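Side-chain contacts in transcription factor MBP1 (Magnaporthe oryzae, PDB 4UX5), which binds DNA through the N-terminal winged helix-turn-helix domain described here and probably activates transcription by RNA polymerase II: residues 19-23 against 24-28; 30-33 against 34-38; 63-66 against 67-71; 107-110 against 111-115. One frame throughout, in Å; residues are numbered along the deposited sequence.

Along the chain the four contacts come in series. Contacts 1 and 2 are the two hairpin turns of one antiparallel sheet, ordered 16-22, 25-32, 36-41; they share strand 25-32, and their centres lie about 16 Å apart. Contact 3, on helix 60-71, sits about 25 Å from contact 1 between centres and on the opposite side of the chain's centre. Contact 4, the turn before helix 110-114 and that short helix, packs on the sheet: its centre is about 12 Å from that of contact 2, where L109 meets F32, and F115 reaches Y28 of contact 1. DNA backbone is met at two distant places, by S23 in contact 1 and R63 in contact 3, while contact 4 lies further from it.

Contact 1. Residues 19-23 against 24-28; sequences SATYS and GIPVY. With nucleotides of chain D.
Y22 and V27 meet on one face of a two-residue beta hairpin, closed by a type I' turn from Y22 to I25, within the winged helix-turn-helix domain. This is the tight part. V27 CG2 lies 3.7 Å from Y22 CE2, at the edge of the ring and near its plane, and the two side chains cross at about a right angle. With V27 CG1 anti to the carbonyl carbon (chi1 -62°), the other methyl, CG2, is turned to the tyrosine and also lies 4.2 Å from A20 CB. The strands are joined by paired backbone bonds, A20 with V27 and Y22 with I25; the straightest, V27 N to A20 O, is 2.9 Å. Beyond the hairpin, Y83 meets the Y22 ring nearly parallel, and E29 accepts a hydrogen bond from Y22 OH.

The other face, with S19, T21 and P26, is looser and more open to solvent: T21 OG1 comes no closer to P26 CB than 4.4 Å, while T21 CG2 reaches G24 CA at 3.8 Å. The turn itself takes S23 and G24 through positive phi and presents S23 to the DNA backbone. There the grip is light, a weak hydrogen bond of 3.3 Å from S23 N to OP1 of DC10 in chain D.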
loop_
_atom_site.group_PDB
_atom_site.type_symbol
_atom_site.label_atom_id
_atom_site.label_comp_id
_atom_site.label_asym_id
_atom_site.label_seq_id
_atom_site.Cartn_x
_atom_site.Cartn_y
_atom_site.Cartn_z
ATOM N N SER A 19 17.541 -1.142 18.762
ATOM C CA SER A 19 17.845 -0.578 17.448
ATOM C C SER A 19 17.891 -1.647 16.360
ATOM O O SER A 19 18.813 -2.461 16.315
ATOM C CB SER A 19 19.175 0.175 17.488
ATOM O OG SER A 19 20.262 -0.730 17.550
ATOM N N ALA A 20 16.899 -1.629 15.475
ATOM C CA ALA A 20 16.790 -2.637 14.427
ATOM C C ALA A 20 16.885 -2.030 13.033
ATOM O O ALA A 20 16.888 -0.811 12.871
ATOM C CB ALA A 20 15.486 -3.401 14.570
ATOM N N THR A 21 16.957 -2.894 12.028
ATOM C CA THR A 21 16.996 -2.452 10.639
ATOM C C THR A 21 16.078 -3.309 9.776
ATOM O O THR A 21 16.266 -4.518 9.665
ATOM C CB THR A 21 18.425 -2.502 10.070
ATOM O OG1 THR A 21 19.248 -1.551 10.759
ATOM C CG2 THR A 21 18.420 -2.174 8.582
ATOM N N TYR A 22 15.077 -2.676 9.173
ATOM C CA TYR A 22 14.139 -3.389 8.318
ATOM C C TYR A 22 14.128 -2.794 6.917
ATOM O O TYR A 22 13.858 -1.604 6.744
ATOM C CB TYR A 22 12.733 -3.359 8.918
ATOM C CG TYR A 22 12.678 -3.823 10.355
ATOM C CD1 TYR A 22 12.783 -5.170 10.672
ATOM C CD2 TYR A 22 12.521 -2.914 11.395
ATOM C CE1 TYR A 22 12.735 -5.600 11.984
ATOM C CE2 TYR A 22 12.471 -3.335 12.710
ATOM C CZ TYR A 22 12.579 -4.679 12.999
ATOM O OH TYR A 22 12.530 -5.101 14.307
ATOM N N SER A 23 14.421 -3.633 5.928
ATOM C CA SER A 23 14.520 -3.211 4.532
ATOM C C SER A 23 15.519 -2.071 4.355
ATOM O O SER A 23 15.311 -1.168 3.547
ATOM C CB SER A 23 13.147 -2.794 3.995
ATOM O OG SER A 23 12.250 -3.890 3.978
ATOM N N GLY A 24 16.607 -2.122 5.118
ATOM C CA GLY A 24 17.644 -1.113 5.034
ATOM C C GLY A 24 17.247 0.192 5.693
ATOM O O GLY A 24 17.859 1.231 5.449
ATOM N N ILE A 25 16.216 0.138 6.531
ATOM C CA ILE A 25 15.749 1.319 7.244
ATOM C C ILE A 25 15.965 1.174 8.747
ATOM O O ILE A 25 15.251 0.429 9.418
ATOM C CB ILE A 25 14.261 1.596 6.971
ATOM C CG1 ILE A 25 14.030 1.809 5.474
ATOM C CG2 ILE A 25 13.788 2.806 7.766
ATOM C CD1 ILE A 25 12.602 2.164 5.124
ATOM N N PRO A 26 16.970 1.887 9.276
ATOM C CA PRO A 26 17.277 1.901 10.708
ATOM C C PRO A 26 16.148 2.522 11.523
ATOM O O PRO A 26 15.675 3.609 11.189
ATOM C CB PRO A 26 18.546 2.760 10.789
ATOM C CG PRO A 26 19.121 2.728 9.420
ATOM C CD PRO A 26 17.944 2.672 8.503
ATOM N N VAL A 27 15.713 1.829 12.571
ATOM C CA VAL A 27 14.677 2.352 13.453
ATOM C C VAL A 27 15.053 2.191 14.919
ATOM O O VAL A 27 15.922 1.390 15.265
ATOM C CB VAL A 27 13.315 1.653 13.230
ATOM C CG1 VAL A 27 12.803 1.892 11.815
ATOM C CG2 VAL A 27 13.428 0.163 13.526
ATOM N N TYR A 28 14.399 2.971 15.773
ATOM C CA TYR A 28 14.409 2.712 17.203
ATOM C C TYR A 28 13.141 1.942 17.527
ATOM O O TYR A 28 12.062 2.285 17.041
ATOM C CB TYR A 28 14.480 4.007 18.012
ATOM C CG TYR A 28 15.680 4.870 17.699
ATOM C CD1 TYR A 28 16.969 4.413 17.939
ATOM C CD2 TYR A 28 15.523 6.148 17.177
ATOM C CE1 TYR A 28 18.070 5.199 17.655
ATOM C CE2 TYR A 28 16.619 6.944 16.893
ATOM C CZ TYR A 28 17.888 6.464 17.134
ATOM O OH TYR A 28 18.980 7.252 16.852
ATOM P P DC D 10 14.295 -7.478 5.105
ATOM O OP1 DC D 10 13.145 -6.671 5.572
ATOM O OP2 DC D 10 15.656 -6.935 5.284
ATOM O "O5'" DC D 10 14.293 -8.910 5.813
ATOM C "C5'" DC D 10 13.613 -9.092 7.036
ATOM C "C4'" DC D 10 13.316 -10.560 7.264
ATOM O "O4'" DC D 10 12.424 -11.043 6.236
ATOM C "C3'" DC D 10 14.540 -11.479 7.229
ATOM O "O3'" DC D 10 14.745 -12.040 8.513
ATOM C "C2'" DC D 10 14.192 -12.555 6.182
ATOM C "C1'" DC D 10 12.686 -12.403 6.028
ATOM N N1 DC D 10 12.173 -12.788 4.676
ATOM C C2 DC D 10 11.065 -13.637 4.575
ATOM O O2 DC D 10 10.531 -14.055 5.609
ATOM N N3 DC D 10 10.607 -13.977 3.346
ATOM C C4 DC D 10 11.210 -13.507 2.254
ATOM N N4 DC D 10 10.722 -13.871 1.063
ATOM C C5 DC D 10 12.342 -12.640 2.335
ATOM C C6 DC D 10 12.785 -12.311 3.554
ATOM P P DT D 9 10.878 -5.114 -0.484
ATOM O OP1 DT D 9 11.055 -3.731 -0.980
ATOM O OP2 DT D 9 11.395 -6.259 -1.267
ATOM O "O5'" DT D 9 11.483 -5.227 0.994
ATOM C "C5'" DT D 9 12.415 -6.253 1.302
ATOM C "C4'" DT D 9 12.077 -6.911 2.626
ATOM O "O4'" DT D 9 10.704 -7.355 2.605
ATOM C "C3'" DT D 9 12.877 -8.160 2.936
ATOM O "O3'" DT D 9 14.150 -7.813 3.536
ATOM C "C2'" DT D 9 11.955 -8.927 3.884
ATOM C "C1'" DT D 9 10.555 -8.488 3.439
ATOM N N1 DT D 9 9.806 -9.541 2.685
ATOM C C2 DT D 9 8.975 -10.405 3.372
ATOM O O2 DT D 9 8.820 -10.362 4.578
ATOM N N3 DT D 9 8.329 -11.329 2.589
ATOM C C4 DT D 9 8.429 -11.473 1.217
ATOM O O4 DT D 9 7.811 -12.333 0.600
ATOM C C5 DT D 9 9.312 -10.536 0.571
ATOM C C6 DT D 9 9.951 -9.624 1.314
#

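Contact 2. Residues 30-33 against 34-38; sequences YQFG and LKEHV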
loop_
_atom_site.group_PDB
_atom_site.type_symbol
_atom_site.label_atom_id
_atom_site.label_comp_id
_atom_site.label_asym_id
_atom_site.label_seq_id
_atom_site.Cartn_x
_atom_site.Cartn_y
_atom_site.Cartn_z
ATOM N N TYR A 30 10.807 0.401 20.678
ATOM C CA TYR A 30 10.460 0.242 22.084
ATOM C C TYR A 30 9.632 -1.019 22.272
ATOM O O TYR A 30 8.533 -1.130 21.733
ATOM C CB TYR A 30 9.691 1.462 22.596
ATOM C CG TYR A 30 9.213 1.337 24.028
ATOM C CD1 TYR A 30 10.106 1.067 25.057
ATOM C CD2 TYR A 30 7.871 1.501 24.351
ATOM C CE1 TYR A 30 9.675 0.956 26.367
ATOM C CE2 TYR A 30 7.433 1.395 25.662
ATOM C CZ TYR A 30 8.339 1.122 26.662
ATOM O OH TYR A 30 7.909 1.012 27.964
ATOM N N GLN A 31 10.162 -1.972 23.030
ATOM C CA GLN A 31 9.455 -3.224 23.265
ATOM C C GLN A 31 8.897 -3.288 24.681
ATOM O O GLN A 31 9.508 -2.792 25.625
ATOM C CB GLN A 31 10.375 -4.415 22.993
ATOM C CG GLN A 31 10.816 -4.508 21.540
ATOM C CD GLN A 31 11.578 -5.783 21.235
ATOM O OE1 GLN A 31 11.980 -6.512 22.141
ATOM N NE2 GLN A 31 11.776 -6.058 19.950
ATOM N N PHE A 32 7.725 -3.901 24.810
ATOM C CA PHE A 32 6.997 -3.969 26.070
ATOM C C PHE A 32 5.859 -4.962 25.901
ATOM O O PHE A 32 5.222 -4.991 24.854
ATOM C CB PHE A 32 6.461 -2.593 26.471
ATOM C CG PHE A 32 5.510 -1.994 25.468
ATOM C CD1 PHE A 32 5.982 -1.424 24.295
ATOM C CD2 PHE A 32 4.143 -2.003 25.699
ATOM C CE1 PHE A 32 5.112 -0.874 23.372
ATOM C CE2 PHE A 32 3.268 -1.453 24.780
ATOM C CZ PHE A 32 3.753 -0.889 23.615
ATOM N N GLY A 33 5.604 -5.792 26.906
ATOM C CA GLY A 33 4.547 -6.777 26.757
ATOM C C GLY A 33 4.796 -8.267 26.971
ATOM O O GLY A 33 3.986 -8.900 27.650
ATOM N N LEU A 34 5.862 -8.860 26.421
ATOM C CA LEU A 34 6.959 -8.184 25.728
ATOM C C LEU A 34 6.870 -8.313 24.202
ATOM O O LEU A 34 7.869 -8.174 23.495
ATOM C CB LEU A 34 8.296 -8.743 26.239
ATOM C CG LEU A 34 9.623 -8.028 25.969
ATOM C CD1 LEU A 34 9.489 -6.535 26.185
ATOM C CD2 LEU A 34 10.717 -8.597 26.861
ATOM N N LYS A 35 5.670 -8.565 23.690
ATOM C CA LYS A 35 5.494 -8.749 22.253
ATOM C C LYS A 35 5.049 -7.473 21.538
ATOM O O LYS A 35 5.174 -7.367 20.319
ATOM C CB LYS A 35 4.493 -9.872 21.974
ATOM C CG LYS A 35 5.132 -11.139 21.420
ATOM C CD LYS A 35 4.086 -12.139 20.947
ATOM C CE LYS A 35 4.742 -13.354 20.306
ATOM N NZ LYS A 35 3.740 -14.328 19.791
ATOM N N GLU A 36 4.527 -6.509 22.290
ATOM C CA GLU A 36 4.121 -5.239 21.697
ATOM C C GLU A 36 5.344 -4.392 21.373
ATOM O O GLU A 36 6.410 -4.565 21.969
ATOM C CB GLU A 36 3.184 -4.464 22.628
ATOM C CG GLU A 36 2.026 -5.273 23.183
ATOM C CD GLU A 36 1.172 -4.468 24.144
ATOM O OE1 GLU A 36 0.526 -3.495 23.699
ATOM O OE2 GLU A 36 1.152 -4.805 25.346
ATOM N N HIS A 37 5.186 -3.471 20.428
ATOM C CA HIS A 37 6.293 -2.622 20.011
ATOM C C HIS A 37 5.813 -1.344 19.331
ATOM O O HIS A 37 4.717 -1.293 18.772
ATOM C CB HIS A 37 7.230 -3.391 19.072
ATOM C CG HIS A 37 6.519 -4.119 17.974
ATOM N ND1 HIS A 37 5.957 -5.365 18.151
ATOM C CD2 HIS A 37 6.279 -3.778 16.686
ATOM C CE1 HIS A 37 5.399 -5.759 17.020
ATOM N NE2 HIS A 37 5.582 -4.813 16.115
ATOM N N VAL A 38 6.642 -0.310 19.401
ATOM C CA VAL A 38 6.414 0.922 18.658
ATOM C C VAL A 38 7.726 1.342 18.009
ATOM O O VAL A 38 8.743 1.473 18.687
ATOM C CB VAL A 38 5.891 2.062 19.558
ATOM C CG1 VAL A 38 5.771 3.353 18.763
ATOM C CG2 VAL A 38 4.549 1.689 20.177
#
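F32 lies against E36 at the end of a beta hairpin that joins strands 25-32 and 36-41, the second hairpin of the three-stranded sheet. The antiparallel strands are joined by backbone bonds: Y30 and V38 exchange a pair, and F32 N reaches E36 O at 3.2 Å. Two CA-H...O contacts add to them, the shorter from H37 CA to Y30 O at 3.2 Å.

Aromatic and apolar packing falls mainly to F32. With CG held between its own N and carbonyl carbon (chi1 60°), the phenyl ring swings across to strand 36-38. E36 CB sits over one face in a CH-pi contact, 3.9 Å from the ring centroid, and the carboxylate plane is turned 48° from the ring. V38 CG2 comes in at the ring edge, 4.1 Å from F32 CE1. Outside the hairpin, L109 and A55 also pack on F32.

At the turn, G33 has positive phi; the peptide into L34 is modelled cis, in a poorly ordered residue, and is best treated with caution. Among polar side chains, Q31 NE2 bonds to E29, and H37 stands edge-to-face with H51. H37 ND1 donates to K35 O, in the imidazole plane, at 3.1 Å.

Contact 3. Residues 63-66 against 67-71; sequences RTRI and LEREV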
loop_
_atom_site.group_PDB
_atom_site.type_symbol
_atom_site.label_atom_id
_atom_site.label_comp_id
_atom_site.label_asym_id
_atom_site.label_seq_id
_atom_site.Cartn_x
_atom_site.Cartn_y
_atom_site.Cartn_z
ATOM N N ARG A 63 -9.111 1.404 14.806
ATOM C CA ARG A 63 -7.965 2.199 14.391
ATOM C C ARG A 63 -7.999 2.465 12.891
ATOM O O ARG A 63 -7.432 3.448 12.426
ATOM C CB ARG A 63 -6.651 1.524 14.795
ATOM C CG ARG A 63 -6.433 0.121 14.257
ATOM C CD ARG A 63 -5.126 -0.449 14.802
ATOM N NE ARG A 63 -4.764 -1.729 14.198
ATOM C CZ ARG A 63 -4.978 -2.913 14.761
ATOM N NH1 ARG A 63 -5.558 -2.989 15.951
ATOM N NH2 ARG A 63 -4.612 -4.023 14.133
ATOM N N THR A 64 -8.675 1.598 12.140
ATOM C CA THR A 64 -8.889 1.841 10.717
ATOM C C THR A 64 -9.636 3.157 10.527
ATOM O O THR A 64 -9.269 3.977 9.686
ATOM C CB THR A 64 -9.688 0.704 10.040
ATOM O OG1 THR A 64 -8.936 -0.514 10.093
ATOM C CG2 THR A 64 -9.975 1.043 8.586
ATOM N N ARG A 65 -10.678 3.355 11.329
ATOM C CA ARG A 65 -11.471 4.578 11.272
ATOM C C ARG A 65 -10.655 5.795 11.700
ATOM O O ARG A 65 -10.721 6.849 11.069
ATOM C CB ARG A 65 -12.717 4.453 12.151
ATOM C CG ARG A 65 -13.575 5.707 12.173
ATOM C CD ARG A 65 -14.537 5.709 13.349
ATOM N NE ARG A 65 -15.235 6.986 13.472
ATOM C CZ ARG A 65 -16.009 7.321 14.499
ATOM N NH1 ARG A 65 -16.186 6.473 15.502
ATOM N NH2 ARG A 65 -16.604 8.506 14.524
ATOM N N ILE A 66 -9.885 5.639 12.774
ATOM C CA ILE A 66 -9.066 6.727 13.298
ATOM C C ILE A 66 -7.973 7.127 12.309
ATOM O O ILE A 66 -7.732 8.313 12.085
ATOM C CB ILE A 66 -8.416 6.346 14.642
ATOM C CG1 ILE A 66 -9.494 6.032 15.682
ATOM C CG2 ILE A 66 -7.513 7.464 15.136
ATOM C CD1 ILE A 66 -8.942 5.638 17.033
ATOM N N LEU A 67 -7.322 6.132 11.715
ATOM C CA LEU A 67 -6.267 6.387 10.741
ATOM C C LEU A 67 -6.812 7.097 9.507
ATOM O O LEU A 67 -6.187 8.019 8.986
ATOM C CB LEU A 67 -5.582 5.080 10.336
ATOM C CG LEU A 67 -4.671 4.448 11.389
ATOM C CD1 LEU A 67 -4.434 2.980 11.079
ATOM C CD2 LEU A 67 -3.353 5.200 11.481
ATOM N N GLU A 68 -7.986 6.672 9.053
ATOM C CA GLU A 68 -8.581 7.214 7.837
ATOM C C GLU A 68 -9.188 8.602 8.030
ATOM O O GLU A 68 -9.015 9.484 7.188
ATOM C CB GLU A 68 -9.653 6.261 7.304
ATOM C CG GLU A 68 -9.096 5.043 6.589
ATOM C CD GLU A 68 -10.180 4.074 6.156
ATOM O OE1 GLU A 68 -11.181 3.935 6.891
ATOM O OE2 GLU A 68 -10.026 3.447 5.085
ATOM N N ARG A 69 -9.895 8.790 9.140
ATOM C CA ARG A 69 -10.669 10.009 9.350
ATOM C C ARG A 69 -9.874 11.129 10.015
ATOM O O ARG A 69 -10.307 12.282 10.021
ATOM C CB ARG A 69 -11.915 9.700 10.185
ATOM C CG ARG A 69 -13.008 8.976 9.415
ATOM C CD ARG A 69 -14.257 8.776 10.258
ATOM N NE ARG A 69 -15.458 8.686 9.432
ATOM C CZ ARG A 69 -15.876 7.574 8.834
ATOM N NH1 ARG A 69 -15.191 6.448 8.967
ATOM N NH2 ARG A 69 -16.980 7.591 8.100
ATOM N N GLU A 70 -8.714 10.795 10.569
ATOM C CA GLU A 70 -7.939 11.766 11.337
ATOM C C GLU A 70 -6.473 11.814 10.920
ATOM O O GLU A 70 -5.977 12.851 10.475
ATOM C CB GLU A 70 -8.041 11.451 12.832
ATOM C CG GLU A 70 -9.463 11.446 13.368
ATOM C CD GLU A 70 -9.562 10.855 14.759
ATOM O OE1 GLU A 70 -8.510 10.680 15.410
ATOM O OE2 GLU A 70 -10.693 10.559 15.198
ATOM N N VAL A 71 -5.787 10.686 11.066
ATOM C CA VAL A 71 -4.351 10.613 10.821
ATOM C C VAL A 71 -3.985 10.882 9.359
ATOM O O VAL A 71 -3.028 11.604 9.078
ATOM C CB VAL A 71 -3.790 9.239 11.237
ATOM C CG1 VAL A 71 -2.284 9.198 11.046
ATOM C CG2 VAL A 71 -4.151 8.939 12.684
#
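R65 and R69 cross at a slant one turn apart on helix 60-71, a helix of the KilA-N winged helix-turn-helix domain. Aliphatic carbons of each arginine lie against the other's chain and guanidinium: R69 CD is at the edge of the R65 guanidinium, near its plane, and 3.7 Å from R65 CG, which is equally close to R69 NH1. The guanidinium planes stand 82° apart, with R65 NE 4.4 Å from R69 NE, so the like charges probably cost some energy. T64 and E68 lie alongside, pointing the same way, and T64 CG2 comes 3.6 Å from E68 OE1. Further on, E70 OE1 meets the methyl I66 CG2 at 3.4 Å; with CG1 beside the backbone N (chi1 -60°), CG2 stands anti to N and faces E70 and V71.

These side chains are set by the backbone. Regular helical bonds join L67, E68 and R69 to the carbonyls four residues before. The last turn then widens to a pi-type turn, and I66 O takes V71 N at 3.2 Å together with a weak bond from E70 N.

Further out, I66 and L67 pack on L53 of helix 49-55, and V71 on I91 of strand 88-91, while T64 OG1 bonds to K60 O. Bound DNA lies beside the helix, a phosphate pairing with R63 NH2 in a salt bridge. L67 is itself laid back along the helix, its CG 3.1 Å from R63 O.

Contact 4. Residues 107-110 against 111-115; sequences DRLR and PIFEF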
loop_
_atom_site.group_PDB
_atom_site.type_symbol
_atom_site.label_atom_id
_atom_site.label_comp_id
_atom_site.label_asym_id
_atom_site.label_seq_id
_atom_site.Cartn_x
_atom_site.Cartn_y
_atom_site.Cartn_z
ATOM N N ASP A 107 1.837 8.099 28.162
ATOM C CA ASP A 107 2.588 7.708 29.349
ATOM C C ASP A 107 3.213 6.320 29.214
ATOM O O ASP A 107 4.361 6.111 29.606
ATOM C CB ASP A 107 1.690 7.754 30.589
ATOM C CG ASP A 107 1.337 9.170 30.997
ATOM O OD1 ASP A 107 2.123 10.093 30.689
ATOM O OD2 ASP A 107 0.276 9.364 31.629
ATOM N N ARG A 108 2.462 5.375 28.660
ATOM C CA ARG A 108 2.971 4.018 28.489
ATOM C C ARG A 108 4.049 3.957 27.409
ATOM O O ARG A 108 4.916 3.084 27.427
ATOM C CB ARG A 108 1.834 3.053 28.144
ATOM C CG ARG A 108 2.257 1.592 28.103
ATOM C CD ARG A 108 1.103 0.690 27.708
ATOM N NE ARG A 108 1.491 -0.717 27.678
ATOM C CZ ARG A 108 1.347 -1.552 28.702
ATOM N NH1 ARG A 108 0.824 -1.123 29.843
ATOM N NH2 ARG A 108 1.725 -2.818 28.586
ATOM N N LEU A 109 3.992 4.900 26.474
ATOM C CA LEU A 109 4.911 4.918 25.343
ATOM C C LEU A 109 5.974 5.999 25.490
ATOM O O LEU A 109 6.668 6.320 24.529
ATOM C CB LEU A 109 4.146 5.137 24.036
ATOM C CG LEU A 109 3.010 4.171 23.711
ATOM C CD1 LEU A 109 2.383 4.546 22.380
ATOM C CD2 LEU A 109 3.511 2.736 23.691
ATOM N N ARG A 110 6.096 6.557 26.690
ATOM C CA ARG A 110 7.015 7.671 26.933
ATOM C C ARG A 110 8.467 7.454 26.456
ATOM O O ARG A 110 9.054 8.368 25.870
ATOM C CB ARG A 110 7.018 8.027 28.425
ATOM C CG ARG A 110 7.936 9.184 28.775
ATOM C CD ARG A 110 7.760 9.620 30.221
ATOM N NE ARG A 110 6.420 10.143 30.473
ATOM C CZ ARG A 110 6.080 11.420 30.340
ATOM N NH1 ARG A 110 6.983 12.313 29.959
ATOM N NH2 ARG A 110 4.836 11.805 30.590
ATOM N N PRO A 111 9.055 6.262 26.695
ATOM C CA PRO A 111 10.458 6.105 26.278
ATOM C C PRO A 111 10.728 6.267 24.778
ATOM O O PRO A 111 11.816 6.718 24.421
ATOM C CB PRO A 111 10.792 4.673 26.717
ATOM C CG PRO A 111 9.878 4.415 27.859
ATOM C CD PRO A 111 8.601 5.105 27.493
ATOM N N ILE A 112 9.777 5.917 23.918
ATOM C CA ILE A 112 10.013 6.006 22.476
ATOM C C ILE A 112 9.915 7.453 21.992
ATOM O O ILE A 112 10.435 7.799 20.930
ATOM C CB ILE A 112 9.031 5.117 21.673
ATOM C CG1 ILE A 112 9.544 4.906 20.244
ATOM C CG2 ILE A 112 7.637 5.724 21.640
ATOM C CD1 ILE A 112 10.954 4.365 20.170
ATOM N N PHE A 113 9.263 8.300 22.782
ATOM C CA PHE A 113 9.133 9.712 22.432
ATOM C C PHE A 113 10.269 10.541 23.020
ATOM O O PHE A 113 10.662 11.563 22.456
ATOM C CB PHE A 113 7.788 10.269 22.908
ATOM C CG PHE A 113 6.610 9.742 22.144
ATOM C CD1 PHE A 113 6.316 10.226 20.881
ATOM C CD2 PHE A 113 5.792 8.766 22.689
ATOM C CE1 PHE A 113 5.238 9.743 20.173
ATOM C CE2 PHE A 113 4.709 8.279 21.986
ATOM C CZ PHE A 113 4.431 8.769 20.727
ATOM N N GLU A 114 10.797 10.098 24.154
ATOM C CA GLU A 114 11.795 10.878 24.874
ATOM C C GLU A 114 13.222 10.427 24.587
ATOM O O GLU A 114 14.173 11.103 24.974
ATOM C CB GLU A 114 11.526 10.819 26.379
ATOM C CG GLU A 114 10.240 11.514 26.805
ATOM C CD GLU A 114 10.178 11.774 28.301
ATOM O OE1 GLU A 114 11.146 11.427 29.009
ATOM O OE2 GLU A 114 9.160 12.327 28.770
ATOM N N PHE A 115 13.373 9.296 23.903
ATOM C CA PHE A 115 14.701 8.771 23.603
ATOM C C PHE A 115 15.506 9.731 22.740
ATOM O O PHE A 115 14.984 10.333 21.802
ATOM C CB PHE A 115 14.619 7.411 22.909
ATOM C CG PHE A 115 15.952 6.901 22.431
ATOM C CD1 PHE A 115 16.854 6.333 23.319
ATOM C CD2 PHE A 115 16.310 7.003 21.097
ATOM C CE1 PHE A 115 18.083 5.871 22.881
ATOM C CE2 PHE A 115 17.536 6.545 20.658
ATOM C CZ PHE A 115 18.422 5.977 21.548
#
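R110 and E114 cross obliquely, one helical turn apart, spanning the short helix 110-114, with guanidinium and carboxylate planes 83° apart. R110 CG is anti to its backbone N (chi1 -179°), and a bend at chi3 brings the guanidinium round beside the glutamate. E114 OE2 then sits at the guanidinium edge, where R110 NH1 forms a salt bridge with it; the modelled 2.5 Å is shorter than expected, and the exact length is doubtful. The other amino group, R110 NH2, forms a salt bridge of 3.2 Å with D107 OD1, meeting it nearly along the C-O bond. One arginine therefore links both carboxylates, across the type I turn from D107 to R110 and the short helix.

On the buried side L109 touches the helix through CB and its carbonyl O. L109 CB lies 3.8 Å from F113 CE2 and 4.3 Å from I112 CG2, and L109 O accepts a bond from I112 N. R110 O accepts two donors, E114 N and, at 3.1 Å, F113 N.

The turn and short helix lie between sheet and helices: L109 and F113 pack on I52 of helix 49-55, F113 also on A100 of helix 93-102, while P111 and I112 touch Y30 of strand 25-32 and I17 of strand 16-22.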